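Local coordinates for protein aminofutalosine deaminase (Helicobacter pylori, PDB 7LKK) that deaminates aminofutalosine in the menaquinone pathway, and probably adenosine as well, at a metal site held by an amidohydrolase barrel, at residues A[274-278]-A[303-309]; A[296-302]-A[322-328]; A[269-273]-A[370-374]. One frame throughout, in Å; residues are numbered along the deposited sequence.

Contact 1: A[274-278]-A[303-309]. With MCF ((8R)-3-(5-S-methyl-5-thio-beta-D-ribofuranosyl)-3,6,7,8-tetrahydroimidazo[4,5-d][1,3]diazepin-8-ol), chain J; EDO (1,2-ethanediol), chain I.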
loop_
_atom_site.group_PDB
_atom_site.type_symbol
_atom_site.label_atom_id
_atom_site.label_comp_id
_atom_site.label_asym_id
_atom_site.label_seq_id
_atom_site.Cartn_x
_atom_site.Cartn_y
_atom_site.Cartn_z
ATOM N N VAL A 274 3.716 19.052 -9.984
ATOM C CA VAL A 274 3.840 17.730 -9.380
ATOM C C VAL A 274 4.169 17.867 -7.900
ATOM O O VAL A 274 4.949 18.747 -7.505
ATOM C CB VAL A 274 4.910 16.895 -10.112
ATOM C CG1 VAL A 274 4.950 15.474 -9.571
ATOM C CG2 VAL A 274 4.646 16.894 -11.611
ATOM N N HIS A 275 3.563 16.992 -7.085
ATOM C CA HIS A 275 3.788 16.840 -5.645
ATOM C C HIS A 275 2.996 17.869 -4.840
ATOM O O HIS A 275 1.859 17.593 -4.443
ATOM C CB HIS A 275 5.284 16.896 -5.320
ATOM C CG HIS A 275 6.090 15.862 -6.044
ATOM N ND1 HIS A 275 5.809 14.515 -5.968
ATOM C CD2 HIS A 275 7.153 15.978 -6.875
ATOM C CE1 HIS A 275 6.672 13.844 -6.711
ATOM N NE2 HIS A 275 7.498 14.708 -7.272
ATOM N N ASN A 276 3.581 19.037 -4.570
ATOM C CA ASN A 276 2.901 20.204 -4.003
ATOM C C ASN A 276 2.483 20.059 -2.542
ATOM O O ASN A 276 1.708 20.896 -2.058
ATOM C CB ASN A 276 1.649 20.595 -4.804
ATOM C CG ASN A 276 1.861 20.535 -6.303
ATOM O OD1 ASN A 276 2.468 21.428 -6.892
ATOM N ND2 ASN A 276 1.336 19.487 -6.933
ATOM N N GLN A 277 2.963 19.046 -1.812
ATOM C CA GLN A 277 2.437 18.820 -0.464
ATOM C C GLN A 277 2.756 19.959 0.494
ATOM O O GLN A 277 2.052 20.120 1.498
ATOM C CB GLN A 277 2.975 17.519 0.136
ATOM C CG GLN A 277 3.023 16.346 -0.809
ATOM C CD GLN A 277 4.375 16.215 -1.459
ATOM O OE1 GLN A 277 4.676 16.910 -2.426
ATOM N NE2 GLN A 277 5.212 15.341 -0.914
ATOM N N PHE A 278 3.799 20.742 0.223
ATOM C CA PHE A 278 4.175 21.854 1.083
ATOM C C PHE A 278 3.753 23.201 0.513
ATOM O O PHE A 278 4.230 24.241 0.981
ATOM C CB PHE A 278 5.680 21.821 1.354
ATOM C CG PHE A 278 6.103 20.659 2.204
ATOM C CD1 PHE A 278 6.217 20.793 3.579
ATOM C CD2 PHE A 278 6.356 19.424 1.635
ATOM C CE1 PHE A 278 6.591 19.720 4.366
ATOM C CE2 PHE A 278 6.729 18.347 2.415
ATOM C CZ PHE A 278 6.852 18.497 3.783
ATOM N N ASN A 303 5.970 10.468 -2.348
ATOM C CA ASN A 303 5.850 11.436 -1.262
ATOM C C ASN A 303 6.143 10.793 0.088
ATOM O O ASN A 303 6.754 11.419 0.963
ATOM C CB ASN A 303 4.452 12.051 -1.252
ATOM C CG ASN A 303 4.188 12.947 -2.446
ATOM O OD1 ASN A 303 5.101 13.308 -3.192
ATOM N ND2 ASN A 303 2.927 13.314 -2.632
ATOM N N ARG A 304 5.696 9.549 0.284
ATOM C CA ARG A 304 5.947 8.862 1.548
ATOM C C ARG A 304 7.422 8.518 1.712
ATOM O O ARG A 304 7.958 8.577 2.825
ATOM C CB ARG A 304 5.098 7.597 1.642
ATOM C CG ARG A 304 5.171 6.897 2.995
ATOM C CD ARG A 304 4.632 7.789 4.100
ATOM N NE ARG A 304 4.822 7.213 5.429
ATOM C CZ ARG A 304 5.728 7.635 6.305
ATOM N NH1 ARG A 304 6.536 8.640 5.994
ATOM N NH2 ARG A 304 5.825 7.054 7.493
ATOM N N LEU A 305 8.091 8.145 0.621
ATOM C CA LEU A 305 9.484 7.726 0.714
ATOM C C LEU A 305 10.434 8.904 0.875
ATOM O O LEU A 305 11.517 8.744 1.451
ATOM C CB LEU A 305 9.879 6.917 -0.522
ATOM C CG LEU A 305 9.198 5.567 -0.740
ATOM C CD1 LEU A 305 9.805 4.871 -1.949
ATOM C CD2 LEU A 305 9.307 4.693 0.501
ATOM N N LEU A 306 10.060 10.083 0.379
ATOM C CA LEU A 306 10.964 11.225 0.410
ATOM C C LEU A 306 10.655 12.115 1.608
ATOM O O LEU A 306 11.148 11.865 2.712
ATOM C CB LEU A 306 10.872 12.021 -0.897
ATOM C CG LEU A 306 11.862 11.646 -2.007
ATOM C CD1 LEU A 306 11.895 10.142 -2.244
ATOM C CD2 LEU A 306 11.540 12.388 -3.300
ATOM N N SER A 307 9.820 13.136 1.411
ATOM C CA SER A 307 9.500 14.045 2.508
ATOM C C SER A 307 8.726 13.344 3.617
ATOM O O SER A 307 8.817 13.742 4.784
ATOM C CB SER A 307 8.698 15.236 1.991
ATOM O OG SER A 307 7.340 14.880 1.811
ATOM N N GLY A 308 7.960 12.311 3.278
ATOM C CA GLY A 308 7.118 11.640 4.243
ATOM C C GLY A 308 5.783 12.302 4.504
ATOM O O GLY A 308 5.050 11.845 5.389
ATOM N N LYS A 309 5.446 13.367 3.780
ATOM C CA LYS A 309 4.186 14.079 3.958
ATOM C C LYS A 309 3.315 13.881 2.726
ATOM O O LYS A 309 3.791 14.018 1.596
ATOM C CB LYS A 309 4.419 15.572 4.204
ATOM C CG LYS A 309 3.156 16.418 4.081
ATOM C CD LYS A 309 3.467 17.904 4.073
ATOM C CE LYS A 309 2.252 18.737 4.456
ATOM N NZ LYS A 309 1.012 17.915 4.584
HETATM O O8 MCF J . 9.977 13.677 -9.060
HETATM C C8 MCF J . 10.797 12.744 -8.403
HETATM C C7 MCF J . 11.300 13.251 -7.055
HETATM N N6 MCF J . 11.478 14.681 -7.078
HETATM C C5 MCF J . 12.226 15.289 -8.155
HETATM N N4 MCF J . 12.833 14.586 -9.280
HETATM C C10 MCF J . 12.935 13.159 -9.674
HETATM C C9 MCF J . 11.965 12.255 -9.284
HETATM N N1 MCF J . 12.300 11.071 -9.777
HETATM C C2 MCF J . 13.428 11.185 -10.476
HETATM N N3 MCF J . 13.805 12.466 -10.418
HETATM C C1S MCF J . 15.046 12.978 -11.078
HETATM C C2S MCF J . 14.859 14.333 -11.798
HETATM O O2S MCF J . 14.362 14.147 -13.054
HETATM O O4S MCF J . 15.943 13.215 -10.197
HETATM C C4S MCF J . 16.903 14.355 -10.832
HETATM C C3S MCF J . 16.287 14.862 -11.862
HETATM O O3S MCF J . 16.951 14.382 -13.127
HETATM C C5S MCF J . 17.167 15.428 -9.790
HETATM S S5S MCF J . 18.803 16.163 -10.075
HETATM C C6S MCF J . 18.886 17.775 -9.242
HETATM C C1 EDO I . 7.756 13.745 8.128
HETATM O O1 EDO I . 8.455 12.549 7.763
HETATM C C2 EDO I . 7.555 13.794 9.639
HETATM O O2 EDO I . 8.790 14.127 10.285
HETATM O O HOH W 1 1.611 14.852 -4.243
HETATM O O HOH W 2 8.268 14.323 -1.051
#

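Contact 2: A[296-302]-A[322-328]. With MCF ((8R)-3-(5-S-methyl-5-thio-beta-D-ribofuranosyl)-3,6,7,8-tetrahydroimidazo[4,5-d][1,3]diazepin-8-ol), chain J; EDO (1,2-ethanediol), chain G.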
loop_
_atom_site.group_PDB
_atom_site.type_symbol
_atom_site.label_atom_id
_atom_site.label_comp_id
_atom_site.label_asym_id
_atom_site.label_seq_id
_atom_site.Cartn_x
_atom_site.Cartn_y
_atom_site.Cartn_z
ATOM N N LEU A 296 -2.562 19.656 -11.033
ATOM C CA LEU A 296 -1.826 19.083 -9.915
ATOM C C LEU A 296 -1.659 17.580 -10.110
ATOM O O LEU A 296 -2.632 16.867 -10.373
ATOM C CB LEU A 296 -2.545 19.364 -8.598
ATOM C CG LEU A 296 -2.696 20.832 -8.196
ATOM C CD1 LEU A 296 -3.159 20.935 -6.753
ATOM C CD2 LEU A 296 -1.391 21.588 -8.398
ATOM N N ILE A 297 -0.423 17.105 -9.981
ATOM C CA ILE A 297 -0.100 15.686 -10.069
ATOM C C ILE A 297 0.386 15.232 -8.701
ATOM O O ILE A 297 1.246 15.884 -8.095
ATOM C CB ILE A 297 0.961 15.410 -11.149
ATOM C CG1 ILE A 297 0.650 16.189 -12.433
ATOM C CG2 ILE A 297 1.061 13.914 -11.423
ATOM C CD1 ILE A 297 -0.614 15.751 -13.137
ATOM N N THR A 298 -0.162 14.126 -8.212
ATOM C CA THR A 298 0.194 13.606 -6.900
ATOM C C THR A 298 0.798 12.213 -7.031
ATOM O O THR A 298 0.325 11.387 -7.818
ATOM C CB THR A 298 -1.023 13.594 -5.961
ATOM O OG1 THR A 298 -0.604 13.248 -4.635
ATOM C CG2 THR A 298 -2.095 12.616 -6.441
ATOM N N CYS A 299 1.863 11.967 -6.271
ATOM C CA CYS A 299 2.586 10.696 -6.292
ATOM C C CYS A 299 2.669 10.183 -4.863
ATOM O O CYS A 299 3.634 10.477 -4.141
ATOM C CB CYS A 299 3.971 10.860 -6.914
ATOM S SG CYS A 299 3.977 11.654 -8.548
ATOM N N PRO A 300 1.677 9.404 -4.413
ATOM C CA PRO A 300 1.611 9.050 -2.981
ATOM C C PRO A 300 2.807 8.261 -2.465
ATOM O O PRO A 300 3.292 8.547 -1.363
ATOM C CB PRO A 300 0.308 8.237 -2.874
ATOM C CG PRO A 300 -0.074 7.879 -4.270
ATOM C CD PRO A 300 0.491 8.946 -5.159
ATOM N N PHE A 301 3.287 7.259 -3.206
ATOM C CA PHE A 301 4.378 6.442 -2.682
ATOM C C PHE A 301 5.687 7.222 -2.652
ATOM O O PHE A 301 6.440 7.144 -1.674
ATOM C CB PHE A 301 4.532 5.162 -3.505
ATOM C CG PHE A 301 5.056 3.995 -2.713
ATOM C CD1 PHE A 301 6.420 3.809 -2.546
ATOM C CD2 PHE A 301 4.186 3.089 -2.128
ATOM C CE1 PHE A 301 6.906 2.739 -1.815
ATOM C CE2 PHE A 301 4.666 2.016 -1.394
ATOM C CZ PHE A 301 6.026 1.841 -1.237
ATOM N N SER A 302 5.969 7.987 -3.708
ATOM C CA SER A 302 7.162 8.828 -3.716
ATOM C C SER A 302 7.131 9.845 -2.582
ATOM O O SER A 302 8.146 10.068 -1.911
ATOM C CB SER A 302 7.295 9.530 -5.067
ATOM O OG SER A 302 8.299 10.527 -5.025
ATOM N N SER A 322 -8.032 19.970 -8.722
ATOM C CA SER A 322 -8.188 18.524 -8.705
ATOM C C SER A 322 -6.829 17.886 -8.960
ATOM O O SER A 322 -5.871 18.556 -9.353
ATOM C CB SER A 322 -9.208 18.062 -9.754
ATOM O OG SER A 322 -8.891 18.592 -11.030
ATOM N N VAL A 323 -6.743 16.575 -8.746
ATOM C CA VAL A 323 -5.462 15.885 -8.839
ATOM C C VAL A 323 -5.543 14.746 -9.846
ATOM O O VAL A 323 -6.600 14.146 -10.066
ATOM C CB VAL A 323 -4.994 15.351 -7.466
ATOM C CG1 VAL A 323 -4.819 16.493 -6.482
ATOM C CG2 VAL A 323 -5.978 14.318 -6.930
ATOM N N SER A 324 -4.403 14.474 -10.475
ATOM C CA SER A 324 -4.144 13.230 -11.180
ATOM C C SER A 324 -3.097 12.439 -10.403
ATOM O O SER A 324 -2.182 13.014 -9.805
ATOM C CB SER A 324 -3.657 13.483 -12.611
ATOM O OG SER A 324 -4.507 14.386 -13.294
ATOM N N VAL A 325 -3.233 11.117 -10.417
ATOM C CA VAL A 325 -2.374 10.225 -9.644
ATOM C C VAL A 325 -1.361 9.579 -10.577
ATOM O O VAL A 325 -1.733 9.007 -11.609
ATOM C CB VAL A 325 -3.200 9.157 -8.906
ATOM C CG1 VAL A 325 -2.287 8.281 -8.050
ATOM C CG2 VAL A 325 -4.271 9.816 -8.053
ATOM N N ALA A 326 -0.081 9.659 -10.211
ATOM C CA ALA A 326 1.006 9.137 -11.027
ATOM C C ALA A 326 1.982 8.350 -10.162
ATOM O O ALA A 326 2.064 8.535 -8.946
ATOM C CB ALA A 326 1.752 10.261 -11.762
ATOM N N THR A 327 2.735 7.465 -10.819
ATOM C CA THR A 327 3.639 6.551 -10.127
ATOM C C THR A 327 4.987 7.174 -9.798
ATOM O O THR A 327 5.700 6.638 -8.941
ATOM C CB THR A 327 3.885 5.303 -10.977
ATOM O OG1 THR A 327 4.485 5.683 -12.225
ATOM C CG2 THR A 327 2.581 4.573 -11.253
ATOM N N ASP A 328 5.357 8.269 -10.466
ATOM C CA ASP A 328 6.737 8.746 -10.483
ATOM C C ASP A 328 7.616 7.652 -11.078
ATOM O O ASP A 328 7.118 6.765 -11.779
ATOM C CB ASP A 328 7.212 9.149 -9.080
ATOM C CG ASP A 328 7.960 10.471 -9.070
ATOM O OD1 ASP A 328 8.368 10.929 -10.155
ATOM O OD2 ASP A 328 8.144 11.047 -7.977
HETATM O O8 MCF J . 9.977 13.677 -9.060
HETATM C C8 MCF J . 10.797 12.744 -8.403
HETATM C C7 MCF J . 11.300 13.251 -7.055
HETATM N N6 MCF J . 11.478 14.681 -7.078
HETATM C C5 MCF J . 12.226 15.289 -8.155
HETATM N N4 MCF J . 12.833 14.586 -9.280
HETATM C C10 MCF J . 12.935 13.159 -9.674
HETATM C C9 MCF J . 11.965 12.255 -9.284
HETATM N N1 MCF J . 12.300 11.071 -9.777
HETATM C C2 MCF J . 13.428 11.185 -10.476
HETATM N N3 MCF J . 13.805 12.466 -10.418
HETATM C C1S MCF J . 15.046 12.978 -11.078
HETATM C C2S MCF J . 14.859 14.333 -11.798
HETATM O O2S MCF J . 14.362 14.147 -13.054
HETATM O O4S MCF J . 15.943 13.215 -10.197
HETATM C C4S MCF J . 16.903 14.355 -10.832
HETATM C C3S MCF J . 16.287 14.862 -11.862
HETATM O O3S MCF J . 16.951 14.382 -13.127
HETATM C C5S MCF J . 17.167 15.428 -9.790
HETATM S S5S MCF J . 18.803 16.163 -10.075
HETATM C C6S MCF J . 18.886 17.775 -9.242
HETATM C C1 EDO G . -11.438 18.156 -13.932
HETATM O O1 EDO G . -11.149 18.658 -12.622
HETATM C C2 EDO G . -11.788 19.316 -14.858
HETATM O O2 EDO G . -12.922 20.017 -14.336
HETATM O O HOH W 3 -4.382 17.043 -12.811
HETATM O O HOH W 4 -5.468 20.660 -10.896
HETATM O O HOH W 5 4.667 7.767 -6.220
#

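Contact 3: A[269-273]-A[370-374]. With EDO (1,2-ethanediol), chain H.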
loop_
_atom_site.group_PDB
_atom_site.type_symbol
_atom_site.label_atom_id
_atom_site.label_comp_id
_atom_site.label_asym_id
_atom_site.label_seq_id
_atom_site.Cartn_x
_atom_site.Cartn_y
_atom_site.Cartn_z
ATOM N N THR A 269 -0.392 29.469 -18.864
ATOM C CA THR A 269 0.223 28.325 -19.521
ATOM C C THR A 269 -0.578 27.072 -19.191
ATOM O O THR A 269 -1.471 27.083 -18.343
ATOM C CB THR A 269 1.687 28.128 -19.092
ATOM O OG1 THR A 269 1.758 28.027 -17.665
ATOM C CG2 THR A 269 2.560 29.285 -19.565
ATOM N N HIS A 270 -0.251 25.986 -19.889
ATOM C CA HIS A 270 -0.737 24.644 -19.564
ATOM C C HIS A 270 0.422 23.916 -18.889
ATOM O O HIS A 270 1.277 23.327 -19.553
ATOM C CB HIS A 270 -1.217 23.926 -20.824
ATOM C CG HIS A 270 -1.753 22.548 -20.581
ATOM N ND1 HIS A 270 -2.984 22.139 -21.047
ATOM C CD2 HIS A 270 -1.221 21.478 -19.941
ATOM C CE1 HIS A 270 -3.191 20.881 -20.698
ATOM N NE2 HIS A 270 -2.139 20.458 -20.022
ATOM N N THR A 271 0.452 23.952 -17.556
ATOM C CA THR A 271 1.589 23.449 -16.791
ATOM C C THR A 271 1.129 22.447 -15.742
ATOM O O THR A 271 0.199 22.722 -14.978
ATOM C CB THR A 271 2.350 24.596 -16.113
ATOM O OG1 THR A 271 2.853 25.494 -17.108
ATOM C CG2 THR A 271 3.519 24.055 -15.302
ATOM N N LEU A 272 1.791 21.293 -15.705
ATOM C CA LEU A 272 1.581 20.304 -14.657
ATOM C C LEU A 272 2.468 20.633 -13.462
ATOM O O LEU A 272 3.681 20.816 -13.613
ATOM C CB LEU A 272 1.894 18.893 -15.163
ATOM C CG LEU A 272 0.885 18.149 -16.042
ATOM C CD1 LEU A 272 0.704 18.826 -17.392
ATOM C CD2 LEU A 272 1.326 16.706 -16.229
ATOM N N PHE A 273 1.861 20.712 -12.282
ATOM C CA PHE A 273 2.577 20.928 -11.030
ATOM C C PHE A 273 2.540 19.633 -10.232
ATOM O O PHE A 273 1.459 19.165 -9.860
ATOM C CB PHE A 273 1.957 22.074 -10.230
ATOM C CG PHE A 273 2.346 23.434 -10.722
ATOM C CD1 PHE A 273 1.706 23.998 -11.813
ATOM C CD2 PHE A 273 3.352 24.151 -10.095
ATOM C CE1 PHE A 273 2.062 25.251 -12.269
ATOM C CE2 PHE A 273 3.711 25.406 -10.549
ATOM C CZ PHE A 273 3.066 25.955 -11.636
ATOM N N LYS A 370 -6.785 15.117 -19.292
ATOM C CA LYS A 370 -6.851 16.570 -19.406
ATOM C C LYS A 370 -5.490 17.209 -19.164
ATOM O O LYS A 370 -5.128 18.185 -19.830
ATOM C CB LYS A 370 -7.881 17.125 -18.424
ATOM C CG LYS A 370 -9.329 16.959 -18.870
ATOM C CD LYS A 370 -9.509 17.276 -20.348
ATOM C CE LYS A 370 -9.892 16.036 -21.147
ATOM N NZ LYS A 370 -10.694 16.382 -22.354
ATOM N N ALA A 371 -4.720 16.669 -18.219
ATOM C CA ALA A 371 -3.400 17.221 -17.945
ATOM C C ALA A 371 -2.475 17.077 -19.149
ATOM O O ALA A 371 -1.696 17.986 -19.453
ATOM C CB ALA A 371 -2.791 16.545 -16.716
ATOM N N LEU A 372 -2.543 15.949 -19.842
ATOM C CA LEU A 372 -1.680 15.698 -20.986
ATOM C C LEU A 372 -2.294 16.160 -22.309
ATOM O O LEU A 372 -1.710 15.912 -23.367
ATOM C CB LEU A 372 -1.324 14.204 -21.050
ATOM C CG LEU A 372 -0.063 13.742 -20.287
ATOM C CD1 LEU A 372 0.059 14.344 -18.885
ATOM C CD2 LEU A 372 0.038 12.228 -20.222
ATOM N N ALA A 373 -3.477 16.789 -22.285
ATOM C CA ALA A 373 -4.154 17.258 -23.504
ATOM C C ALA A 373 -4.315 16.113 -24.505
ATOM O O ALA A 373 -4.028 16.243 -25.703
ATOM C CB ALA A 373 -3.423 18.440 -24.140
ATOM N N LEU A 374 -4.779 14.982 -23.988
ATOM C CA LEU A 374 -4.994 13.733 -24.706
ATOM C C LEU A 374 -6.487 13.531 -24.917
ATOM O O LEU A 374 -7.277 13.914 -24.055
ATOM C CB LEU A 374 -4.436 12.592 -23.812
ATOM C CG LEU A 374 -3.025 12.012 -23.989
ATOM C CD1 LEU A 374 -2.820 10.950 -25.055
ATOM C CD2 LEU A 374 -2.197 13.280 -24.431
HETATM C C1 EDO H . 2.206 27.291 -22.719
HETATM O O1 EDO H . 1.747 26.115 -22.042
HETATM C C2 EDO H . 2.041 27.106 -24.222
HETATM O O2 EDO H . 3.004 26.158 -24.692
#

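Contact 1: A[274-278]-A[303-309]
Phe278 lays its ring beneath the aliphatic chain of Lys309, whose CD sits 3.6 Å from the ring centroid and 18° off the normal, a CH-pi contact over the face. The cation adds little, since Lys309 NZ stays 5.9 Å from the centroid. Beside this apolar overlap the loops are joined by polar groups. Gln277 NE2 donates to Lys309 O (3.2 Å, nearly straight), so the side chain that follows the strand holds the backbone of the loop after helix 300-305. That loop is shaped from within: Ser307 OG accepts from Lys309 N (3.1 Å), an ST turn, and Gly308 N bonds to Asn303 O at 2.8 Å. Gly308 has a positive phi that suits glycine.

Nearer the substrate pocket, Asn303 OD1 takes a weak hydrogen bond from His275 ND1 (3.1 Å), while a water links His275 O (2.8 Å) to Asn303 ND2 (2.6 Å). A second water accepts from Gln277 NE2 (3.2 Å) and Ser307 N (3.1 Å). On the far side of the helix, Arg304 is bonded to backbone carbonyls of Met351 and Leu346 of the second subunit. His275 NE2 donates to MCF O8 at 3.2 Å, close to the iron held partly by His221. A histidine ending the sixth barrel strand, met by an asparagine of the helix that follows the seventh, is part of this amidohydrolase active site.

Contact 2: A[296-302]-A[322-328]
Two neighbouring parallel strands of a TIM-type barrel meet here, the seventh and eighth of the amidohydrolase fold. Their short axes pass 4.6 Å apart at 35°, the twist expected in a curved barrel wall. Ser324 bridges around Ile297: Ser324 N donates to Leu296 O (3.0 Å) and Ser324 O accepts from Thr298 N (2.8 Å), after which Ala326 N reaches Thr298 O (3.0 Å).

The side chains fit in alternation. On the face shared by Thr298, Val323 and Val325, Thr298 CG2 drops into the gap between the valines, 4.1 Å from Val323 CB and 3.9 Å from Val325 CG2. Leu296 CB fills the space next to Val323 CG1 (4.2 Å), and Pro300 CD rests on Val325 CG1 (4.1 Å) where helix 300-305 starts; the outer side of Pro300 is covered by helix 338-348. On the opposite face, Ile297 straddles two small residues, setting CD1 against Ser324 CB (3.8 Å) and CG2 against Ala326 CB (3.7 Å). Such small residues give the branched chain its hollow inside the barrel, where His79 also packs on Ile297.

Beyond the strands, Cys299 SG lies 4.1 Å from both Ala326 CB and Asp328 CB, just below the metal-binding carboxylate. Asp328 helps to hold the iron with His79, His81 and His221, and its OD2 comes within 3.2 Å of MCF C8.

Contact 3: A[269-273]-A[370-374]
A Schellman motif ends helix 366-371, and the sixth barrel strand meets it at the end of the barrel away from the metal. The turn is marked by the positive phi of Ala373, whose N makes a weak bond of 3.3 Å back to Lys370 O. Into this helix end reaches His270: its NE2 donates to Ala371 O over 2.6 Å with a nearly linear geometry. The same ring edge also faces Lys370 O, 3.4 Å from His270 CE1, so two carbonyls of the last turn lie near the plane of the imidazole. Phe295, on the neighbouring strand, meets the His270 ring as well.

Two residues further along the strand, Leu272 supplies the apolar half of the contact. Its CG packs 4.1 Å from Ala371 CB, its CD2 approaches Leu372 CD1 at 3.8 Å, and its CD1 touches Ala371 O at 3.3 Å. Leu372 continues across to Val154 of strand 152-159, which places the helix end over the barrel interior. The side chain of Leu272 is about 10 Å from the bound iron.

Acting as donor, His270 must carry its hydrogen on NE2 here; the short, straight bond gives a partner to a carbonyl in the last helical turn, where ordinary helical acceptors run out of donors.

How the contacts relate
Followed from the N terminus, strand 269-275 serves first contact 3 and then contact 1, with no break between their segments. Contact 3 closes the widest loop, its segments 97 residues apart at their closest ends, and both other contacts fall within it. Those two cross: contact 1 sends 274-278 forward to 303-309, while contact 2 starts in between, at 296-302, and closes on 322-328 beyond. The sheet supplies the joints, with Ile297 bonded through N to Phe273 O (2.8 Å) and through O to His275 N (2.8 Å). As a worked example of the barrel principle, contact 3 ties up the floor, contact 2 the wall, and contact 1 the loops at the catalytic mouth.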